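PDB 1EZW: 5,10-methylenetetrahydromethanopterin reductase from Methanopyrus kandleri, which catalyses the reversible reduction of methylenetetrahydromethanopterin to methyltetrahydromethanopterin by reduced coenzyme F420, a step of methanogenesis from carbon dioxide. Local coordinates for residues P16-A26 against V48-I59; A2-L10 against T320-I328. All blocks are in the same frame, centred on the assembly; numbering follows the deposited sequence.

Contact 1 (P16-A26 against V48-I59); sequences PTKIAHLIKVA and VLTLAAVITSKI. With MG (magnesium ion), chain B.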
loop_
_atom_site.group_PDB
_atom_site.type_symbol
_atom_site.label_atom_id
_atom_site.label_comp_id
_atom_site.label_asym_id
_atom_site.label_seq_id
_atom_site.Cartn_x
_atom_site.Cartn_y
_atom_site.Cartn_z
ATOM N N PRO A 16 1.075 -9.148 -10.213
ATOM C CA PRO A 16 0.719 -7.742 -10.008
ATOM C C PRO A 16 1.777 -6.877 -9.337
ATOM O O PRO A 16 1.936 -5.692 -9.671
ATOM C CB PRO A 16 -0.578 -7.817 -9.205
ATOM C CG PRO A 16 -1.262 -9.020 -9.841
ATOM C CD PRO A 16 -0.077 -10.040 -9.909
ATOM N N THR A 17 2.475 -7.439 -8.346
ATOM C CA THR A 17 3.534 -6.711 -7.664
ATOM C C THR A 17 4.726 -6.448 -8.602
ATOM O O THR A 17 5.450 -5.472 -8.408
ATOM C CB THR A 17 4.005 -7.482 -6.416
ATOM O OG1 THR A 17 4.261 -8.853 -6.770
ATOM C CG2 THR A 17 2.943 -7.443 -5.370
ATOM N N LYS A 18 4.968 -7.309 -9.590
ATOM C CA LYS A 18 6.075 -7.055 -10.527
ATOM C C LYS A 18 5.663 -5.915 -11.461
ATOM O O LYS A 18 6.449 -4.989 -11.731
ATOM C CB LYS A 18 6.382 -8.315 -11.333
ATOM C CG LYS A 18 7.317 -8.100 -12.546
ATOM C CD LYS A 18 8.661 -7.533 -12.153
ATOM C CE LYS A 18 9.508 -8.531 -11.398
ATOM N NZ LYS A 18 9.799 -9.682 -12.251
ATOM N N ILE A 19 4.411 -5.970 -11.911
ATOM C CA ILE A 19 3.907 -4.929 -12.802
ATOM C C ILE A 19 3.977 -3.592 -12.039
ATOM O O ILE A 19 4.485 -2.584 -12.573
ATOM C CB ILE A 19 2.446 -5.204 -13.250
ATOM C CG1 ILE A 19 2.326 -6.510 -14.069
ATOM C CG2 ILE A 19 1.946 -3.990 -14.098
ATOM C CD1 ILE A 19 3.222 -6.566 -15.334
ATOM N N ALA A 20 3.509 -3.552 -10.783
ATOM C CA ALA A 20 3.596 -2.315 -9.989
ATOM C C ALA A 20 5.041 -1.845 -9.820
ATOM O O ALA A 20 5.335 -0.662 -9.950
ATOM C CB ALA A 20 2.933 -2.538 -8.602
ATOM N N HIS A 21 5.956 -2.772 -9.484
ATOM C CA HIS A 21 7.370 -2.436 -9.351
ATOM C C HIS A 21 7.929 -1.812 -10.657
ATOM O O HIS A 21 8.666 -0.806 -10.578
ATOM C CB HIS A 21 8.153 -3.737 -9.040
ATOM C CG HIS A 21 9.648 -3.602 -9.179
ATOM N ND1 HIS A 21 10.417 -2.797 -8.361
ATOM C CD2 HIS A 21 10.500 -4.131 -10.088
ATOM C CE1 HIS A 21 11.669 -2.839 -8.762
ATOM N NE2 HIS A 21 11.752 -3.637 -9.807
ATOM N N LEU A 22 7.583 -2.389 -11.817
ATOM C CA LEU A 22 8.126 -1.853 -13.081
ATOM C C LEU A 22 7.587 -0.465 -13.352
ATOM O O LEU A 22 8.305 0.420 -13.860
ATOM C CB LEU A 22 7.845 -2.791 -14.259
ATOM C CG LEU A 22 8.661 -4.098 -14.166
ATOM C CD1 LEU A 22 8.186 -5.004 -15.316
ATOM C CD2 LEU A 22 10.194 -3.857 -14.239
ATOM N N ILE A 23 6.349 -0.235 -12.940
ATOM C CA ILE A 23 5.801 1.120 -13.125
ATOM C C ILE A 23 6.541 2.115 -12.218
ATOM O O ILE A 23 6.824 3.249 -12.638
ATOM C CB ILE A 23 4.290 1.128 -12.857
ATOM C CG1 ILE A 23 3.590 0.329 -13.972
ATOM C CG2 ILE A 23 3.750 2.581 -12.869
ATOM C CD1 ILE A 23 2.048 0.157 -13.792
ATOM N N LYS A 24 6.872 1.706 -10.983
ATOM C CA LYS A 24 7.667 2.592 -10.126
ATOM C C LYS A 24 9.055 2.846 -10.774
ATOM O O LYS A 24 9.518 3.985 -10.766
ATOM C CB LYS A 24 7.812 1.969 -8.715
ATOM C CG LYS A 24 8.775 2.708 -7.757
ATOM C CD LYS A 24 8.287 4.129 -7.507
ATOM C CE LYS A 24 8.876 4.739 -6.199
ATOM N NZ LYS A 24 10.294 5.029 -6.267
ATOM N N VAL A 25 9.701 1.819 -11.330
ATOM C CA VAL A 25 10.998 2.019 -11.999
ATOM C C VAL A 25 10.832 3.005 -13.145
ATOM O O VAL A 25 11.627 3.956 -13.262
ATOM C CB VAL A 25 11.629 0.714 -12.464
ATOM C CG1 VAL A 25 12.990 0.996 -13.184
ATOM C CG2 VAL A 25 11.895 -0.175 -11.207
ATOM N N ALA A 26 9.768 2.849 -13.915
ATOM C CA ALA A 26 9.511 3.830 -15.007
ATOM C C ALA A 26 9.340 5.251 -14.463
ATOM O O ALA A 26 9.929 6.233 -14.992
ATOM C CB ALA A 26 8.270 3.418 -15.824
ATOM N N VAL A 48 -4.629 -4.094 -10.675
ATOM C CA VAL A 48 -3.237 -3.802 -10.952
ATOM C C VAL A 48 -2.962 -2.289 -10.858
ATOM O O VAL A 48 -1.954 -1.882 -10.277
ATOM C CB VAL A 48 -2.857 -4.338 -12.359
ATOM C CG1 VAL A 48 -1.415 -3.916 -12.731
ATOM C CG2 VAL A 48 -2.980 -5.857 -12.358
ATOM N N LEU A 49 -3.824 -1.450 -11.439
ATOM C CA LEU A 49 -3.551 -0.005 -11.336
ATOM C C LEU A 49 -3.747 0.568 -9.936
ATOM O O LEU A 49 -3.070 1.524 -9.575
ATOM C CB LEU A 49 -4.396 0.761 -12.359
ATOM C CG LEU A 49 -3.954 0.570 -13.820
ATOM C CD1 LEU A 49 -5.086 1.142 -14.707
ATOM C CD2 LEU A 49 -2.640 1.256 -14.095
ATOM N N THR A 50 -4.646 -0.004 -9.140
ATOM C CA THR A 50 -4.802 0.470 -7.776
ATOM C C THR A 50 -3.533 0.102 -6.996
ATOM O O THR A 50 -2.995 0.914 -6.244
ATOM C CB THR A 50 -6.056 -0.140 -7.114
ATOM O OG1 THR A 50 -7.215 0.318 -7.822
ATOM C CG2 THR A 50 -6.177 0.384 -5.668
ATOM N N LEU A 51 -3.023 -1.102 -7.217
ATOM C CA LEU A 51 -1.781 -1.497 -6.532
ATOM C C LEU A 51 -0.641 -0.579 -7.036
ATOM O O LEU A 51 0.168 -0.082 -6.261
ATOM C CB LEU A 51 -1.443 -2.936 -6.871
ATOM C CG LEU A 51 -0.179 -3.514 -6.229
ATOM C CD1 LEU A 51 -0.309 -3.507 -4.677
ATOM C CD2 LEU A 51 0.006 -4.911 -6.768
ATOM N N ALA A 52 -0.587 -0.330 -8.343
ATOM C CA ALA A 52 0.476 0.566 -8.839
ATOM C C ALA A 52 0.319 1.965 -8.267
ATOM O O ALA A 52 1.349 2.654 -7.998
ATOM C CB ALA A 52 0.442 0.619 -10.408
ATOM N N ALA A 53 -0.920 2.416 -8.093
ATOM C CA ALA A 53 -1.171 3.754 -7.536
ATOM C C ALA A 53 -0.593 3.891 -6.129
ATOM O O ALA A 53 -0.096 4.953 -5.745
ATOM C CB ALA A 53 -2.667 4.069 -7.493
ATOM N N VAL A 54 -0.671 2.821 -5.362
ATOM C CA VAL A 54 -0.177 2.788 -3.986
ATOM C C VAL A 54 1.370 2.853 -3.909
ATOM O O VAL A 54 1.940 3.454 -2.973
ATOM C CB VAL A 54 -0.742 1.471 -3.351
ATOM C CG1 VAL A 54 0.010 1.028 -2.141
ATOM C CG2 VAL A 54 -2.225 1.728 -3.020
ATOM N N ILE A 55 2.008 2.275 -4.925
ATOM C CA ILE A 55 3.462 2.159 -5.030
ATOM C C ILE A 55 4.166 3.251 -5.830
ATOM O O ILE A 55 5.368 3.207 -6.040
ATOM C CB ILE A 55 3.785 0.781 -5.676
ATOM C CG1 ILE A 55 3.193 -0.333 -4.809
ATOM C CG2 ILE A 55 5.262 0.598 -5.842
ATOM C CD1 ILE A 55 3.718 -0.359 -3.420
ATOM N N THR A 56 3.403 4.239 -6.280
ATOM C CA THR A 56 3.953 5.325 -7.101
ATOM C C THR A 56 3.365 6.633 -6.633
ATOM O O THR A 56 2.415 6.612 -5.869
ATOM C CB THR A 56 3.611 5.164 -8.613
ATOM O OG1 THR A 56 2.184 5.089 -8.781
ATOM C CG2 THR A 56 4.221 3.890 -9.198
ATOM N N SER A 57 3.911 7.749 -7.095
ATOM C CA SER A 57 3.412 9.073 -6.710
ATOM C C SER A 57 3.274 10.141 -7.765
ATOM O O SER A 57 2.692 11.197 -7.505
ATOM C CB SER A 57 4.273 9.641 -5.579
ATOM O OG SER A 57 3.942 8.891 -4.395
ATOM N N LYS A 58 3.864 9.925 -8.928
ATOM C CA LYS A 58 3.872 10.970 -9.971
ATOM C C LYS A 58 3.379 10.523 -11.331
ATOM O O LYS A 58 2.753 11.299 -12.086
ATOM C CB LYS A 58 5.330 11.462 -10.176
ATOM C CG LYS A 58 6.105 11.908 -8.937
ATOM C CD LYS A 58 7.593 12.234 -9.367
ATOM C CE LYS A 58 8.470 12.745 -8.210
ATOM N NZ LYS A 58 9.921 12.998 -8.534
ATOM N N ILE A 59 3.678 9.278 -11.688
ATOM C CA ILE A 59 3.316 8.834 -13.025
ATOM C C ILE A 59 1.793 8.759 -13.208
ATOM O O ILE A 59 1.068 8.392 -12.276
ATOM C CB ILE A 59 4.002 7.475 -13.323
ATOM C CG1 ILE A 59 3.971 7.174 -14.814
ATOM C CG2 ILE A 59 3.339 6.362 -12.518
ATOM C CD1 ILE A 59 4.922 5.974 -15.157
HETATM MG MG MG B . 1.647 7.486 -3.920
HETATM O O HOH W 1 -0.332 6.235 -3.374
HETATM O O HOH W 2 2.969 5.754 -2.905
#
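Ala20 and Ala52 mark the tightest part of this helix crossing. Their CA atoms are 4.4 Å apart, and the methyl of Ala20 sits over Ala52 CA and beside Leu51 CG. Two such small residues facing each other allow the axes of the short segments to approach to 8.7 Å at a signed angle of -47°. Packing stays close on either side of the alanines. Ile19 CG2 meets Val48 CG1 at 3.6 Å, and Ile23 uses both its branches. With CG1 anti to its carbonyl carbon (chi1 -68°), the long arm of Ile23 ends in CD1, 3.8 Å from Ala52 CB, while CG2 faces the methyl of Thr56 and Ile59 CG2. The Ala26 end is looser, Ala26 CB lying 4.3 Å from Ile59 CD1; at the other, Leu51 CD2 fills in under Pro16 CB and O, while Pro16 CG stays farther from Val48 CG2.

No hydrogen bond links the two segments, and polar groups are served locally. Thr56 OG1 donates to Ala52 O at 2.7 Å, from 37° above the carbonyl plane, and also bonds Arg90. Lys24 lays its aliphatic part against the turn, CD 3.4 Å from Ile55 O, and carries its ammonium on to Asp28 and to Trp85 of the second subunit. Thr56 turns its carbonyl the other way, O binding magnesium at 2.3 Å. Two waters held by Ala53 O and Val54 O, Thr56 O of the second subunit and, at longer range, Ser57 OG also bind the metal, so this hydrated side of the turn lies at a subunit junction.

Helices 16-28 and 45-54 are neighbours on the outside of the (beta, alpha)8 barrel. Ile19, Ile23, Leu49 and Ile59 rest on strands 33-36 and 60-63, while Leu22 and Val25 face helix 332-342.

Contact 2 (A2-L10 against T320-I328); sequences AEVSFGIEL and TQVVVGSPI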
loop_
_atom_site.group_PDB
_atom_site.type_symbol
_atom_site.label_atom_id
_atom_site.label_comp_id
_atom_site.label_asym_id
_atom_site.label_seq_id
_atom_site.Cartn_x
_atom_site.Cartn_y
_atom_site.Cartn_z
ATOM N N ALA A 2 1.359 19.596 -28.071
ATOM C CA ALA A 2 1.613 18.709 -26.895
ATOM C C ALA A 2 3.125 18.489 -26.738
ATOM O O ALA A 2 3.829 18.296 -27.736
ATOM C CB ALA A 2 0.886 17.365 -27.099
ATOM N N GLU A 3 3.625 18.557 -25.503
ATOM C CA GLU A 3 5.058 18.340 -25.228
ATOM C C GLU A 3 5.442 16.864 -25.383
ATOM O O GLU A 3 4.593 15.972 -25.266
ATOM C CB GLU A 3 5.416 18.765 -23.801
ATOM C CG GLU A 3 5.179 20.228 -23.482
ATOM C CD GLU A 3 5.953 21.150 -24.392
ATOM O OE1 GLU A 3 7.188 20.950 -24.534
ATOM O OE2 GLU A 3 5.333 22.088 -24.956
ATOM N N VAL A 4 6.724 16.606 -25.625
ATOM C CA VAL A 4 7.188 15.225 -25.786
ATOM C C VAL A 4 7.251 14.508 -24.428
ATOM O O VAL A 4 7.722 15.088 -23.432
ATOM C CB VAL A 4 8.556 15.193 -26.448
ATOM C CG1 VAL A 4 9.013 13.751 -26.609
ATOM C CG2 VAL A 4 8.451 15.835 -27.862
ATOM N N SER A 5 6.746 13.271 -24.393
ATOM C CA SER A 5 6.736 12.486 -23.139
ATOM C C SER A 5 6.951 11.017 -23.447
ATOM O O SER A 5 6.823 10.573 -24.584
ATOM C CB SER A 5 5.392 12.617 -22.402
ATOM O OG SER A 5 4.338 12.026 -23.149
ATOM N N PHE A 6 7.247 10.244 -22.395
ATOM C CA PHE A 6 7.441 8.809 -22.542
ATOM C C PHE A 6 6.423 8.062 -21.671
ATOM O O PHE A 6 6.167 8.455 -20.532
ATOM C CB PHE A 6 8.851 8.419 -22.116
ATOM C CG PHE A 6 9.897 8.840 -23.116
ATOM C CD1 PHE A 6 10.295 10.169 -23.180
ATOM C CD2 PHE A 6 10.362 7.938 -24.048
ATOM C CE1 PHE A 6 11.152 10.602 -24.195
ATOM C CE2 PHE A 6 11.233 8.361 -25.089
ATOM C CZ PHE A 6 11.610 9.684 -25.144
ATOM N N GLY A 7 5.843 7.030 -22.237
ATOM C CA GLY A 7 4.882 6.213 -21.496
ATOM C C GLY A 7 5.379 4.778 -21.513
ATOM O O GLY A 7 6.306 4.415 -22.263
ATOM N N ILE A 8 4.765 3.940 -20.684
ATOM C CA ILE A 8 5.113 2.535 -20.649
ATOM C C ILE A 8 3.796 1.786 -20.665
ATOM O O ILE A 8 2.831 2.214 -20.024
ATOM C CB ILE A 8 5.956 2.180 -19.388
ATOM C CG1 ILE A 8 6.345 0.706 -19.482
ATOM C CG2 ILE A 8 5.201 2.511 -18.098
ATOM C CD1 ILE A 8 7.404 0.334 -18.513
ATOM N N GLU A 9 3.751 0.699 -21.427
ATOM C CA GLU A 9 2.529 -0.102 -21.518
ATOM C C GLU A 9 2.919 -1.501 -21.123
ATOM O O GLU A 9 3.823 -2.100 -21.699
ATOM C CB GLU A 9 1.949 -0.039 -22.952
ATOM C CG GLU A 9 0.850 -1.044 -23.249
ATOM C CD GLU A 9 1.402 -2.315 -23.841
ATOM O OE1 GLU A 9 2.066 -2.250 -24.915
ATOM O OE2 GLU A 9 1.191 -3.386 -23.241
ATOM N N LEU A 10 2.227 -2.028 -20.109
ATOM C CA LEU A 10 2.515 -3.363 -19.602
ATOM C C LEU A 10 1.259 -4.217 -19.662
ATOM O O LEU A 10 0.155 -3.751 -19.322
ATOM C CB LEU A 10 3.014 -3.280 -18.153
ATOM C CG LEU A 10 4.400 -2.631 -17.973
ATOM C CD1 LEU A 10 4.694 -2.336 -16.521
ATOM C CD2 LEU A 10 5.465 -3.540 -18.550
ATOM N N THR A 320 3.971 12.576 -30.163
ATOM C CA THR A 320 4.351 13.406 -29.043
ATOM C C THR A 320 4.518 12.566 -27.758
ATOM O O THR A 320 5.171 12.996 -26.841
ATOM C CB THR A 320 3.368 14.588 -28.795
ATOM O OG1 THR A 320 2.017 14.104 -28.694
ATOM C CG2 THR A 320 3.458 15.569 -29.970
ATOM N N GLN A 321 3.947 11.359 -27.723
ATOM C CA GLN A 321 4.141 10.469 -26.552
ATOM C C GLN A 321 4.653 9.146 -27.098
ATOM O O GLN A 321 4.002 8.512 -27.913
ATOM C CB GLN A 321 2.836 10.194 -25.738
ATOM C CG GLN A 321 3.122 9.185 -24.586
ATOM C CD GLN A 321 1.927 8.851 -23.689
ATOM O OE1 GLN A 321 1.925 7.780 -23.023
ATOM N NE2 GLN A 321 0.938 9.752 -23.624
ATOM N N VAL A 322 5.854 8.741 -26.683
ATOM C CA VAL A 322 6.405 7.475 -27.154
ATOM C C VAL A 322 6.083 6.429 -26.075
ATOM O O VAL A 322 6.587 6.541 -24.965
ATOM C CB VAL A 322 7.918 7.573 -27.326
ATOM C CG1 VAL A 322 8.463 6.230 -27.736
ATOM C CG2 VAL A 322 8.228 8.608 -28.447
ATOM N N VAL A 323 5.242 5.452 -26.394
ATOM C CA VAL A 323 4.890 4.449 -25.380
ATOM C C VAL A 323 5.717 3.213 -25.613
ATOM O O VAL A 323 5.581 2.533 -26.615
ATOM C CB VAL A 323 3.389 4.064 -25.418
ATOM C CG1 VAL A 323 3.094 3.078 -24.263
ATOM C CG2 VAL A 323 2.505 5.359 -25.238
ATOM N N VAL A 324 6.559 2.917 -24.637
ATOM C CA VAL A 324 7.428 1.760 -24.698
ATOM C C VAL A 324 6.582 0.546 -24.356
ATOM O O VAL A 324 6.069 0.450 -23.238
ATOM C CB VAL A 324 8.547 1.931 -23.653
ATOM C CG1 VAL A 324 9.338 0.633 -23.491
ATOM C CG2 VAL A 324 9.455 3.125 -24.042
ATOM N N GLY A 325 6.457 -0.378 -25.297
ATOM C CA GLY A 325 5.674 -1.585 -25.091
ATOM C C GLY A 325 6.489 -2.829 -25.334
ATOM O O GLY A 325 7.665 -2.752 -25.748
ATOM N N SER A 326 5.849 -3.972 -25.094
ATOM C CA SER A 326 6.475 -5.273 -25.206
ATOM C C SER A 326 7.375 -5.386 -26.445
ATOM O O SER A 326 6.939 -5.046 -27.550
ATOM C CB SER A 326 5.380 -6.342 -25.256
ATOM O OG SER A 326 5.950 -7.641 -25.283
ATOM N N PRO A 327 8.565 -5.992 -26.298
ATOM C CA PRO A 327 9.118 -6.610 -25.073
ATOM C C PRO A 327 9.741 -5.664 -24.051
ATOM O O PRO A 327 10.066 -6.083 -22.922
ATOM C CB PRO A 327 10.161 -7.570 -25.646
ATOM C CG PRO A 327 10.764 -6.642 -26.811
ATOM C CD PRO A 327 9.464 -6.226 -27.458
ATOM N N ILE A 328 9.941 -4.408 -24.457
ATOM C CA ILE A 328 10.587 -3.348 -23.695
ATOM C C ILE A 328 12.104 -3.514 -23.804
ATOM O O ILE A 328 12.835 -2.562 -24.114
ATOM C CB ILE A 328 10.078 -3.288 -22.203
ATOM C CG1 ILE A 328 8.582 -2.932 -22.236
ATOM C CG2 ILE A 328 10.848 -2.190 -21.421
ATOM C CD1 ILE A 328 7.959 -2.736 -20.889
#
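Gly7 O receives Val324 N-H in the shortest hydrogen bond here, 2.8 Å long with 167° at the hydrogen; the donor stands 41° above the carbonyl plane. Val323 CA-H adds a contact to the same oxygen at 3.4 Å. The ladder continues both ways, from Ser5 N on Thr320 O to Glu9 N on Val324 O, in parallel register.

Opposite faces of this pair differ sharply. On one, Phe6 lies alongside Val322, its CE2 4.1 Å from Val322 CB, and Ile8 follows; farther along, beyond the cis peptide bond before Pro327, the side chains of Ile328 and Leu10 cross at about a right angle, CD1 of Ile328 3.5 Å from Leu10 CD2. On the other, Gln321 runs out fully extended (chi1 177°), passing Ser5 OG with its CG at 3.4 Å, and brings OE1 to 3.7 Å from Gly7 CA. A beta carbon at Gly7 would collide with that oxygen. Trp35 NE1 and Asp225 OD2 hold the two ends of the amide, which fixes its flip. A leucine in place of Gln321 would probably leave the Trp35 indole N-H and that carboxylate oxygen without their mates.

Strand 5-10 thereby joins strand 321-324, the first and last strands of the barrel. The chemistry implies a backbone-zipped closure with an apolar side under the helices and a polar network, through Gln321, linking neighbouring strands inside.

Strand 5-10 of contact 2 leads on to helix 16-28 of contact 1, the next element in the chain, and packs on it. The centres are 16 Å apart, yet Leu10 CD1 lies on Ile23 CG1 at 3.8 Å, and Ile8 CG2 meets Ala26 CB at 3.9 Å. Contact 2 joins the barrel's two terminal strands; contact 1 pairs helices laid over its outside, in the part of the chain whose two ends contact 2 joins. Magnesium is held at Thr56, in the turn before strand 60-63, and so lies toward the N-terminal strand ends, away from the C-terminal ends, where TIM barrels keep their active sites and towards which Glu9 and Gly325 lead.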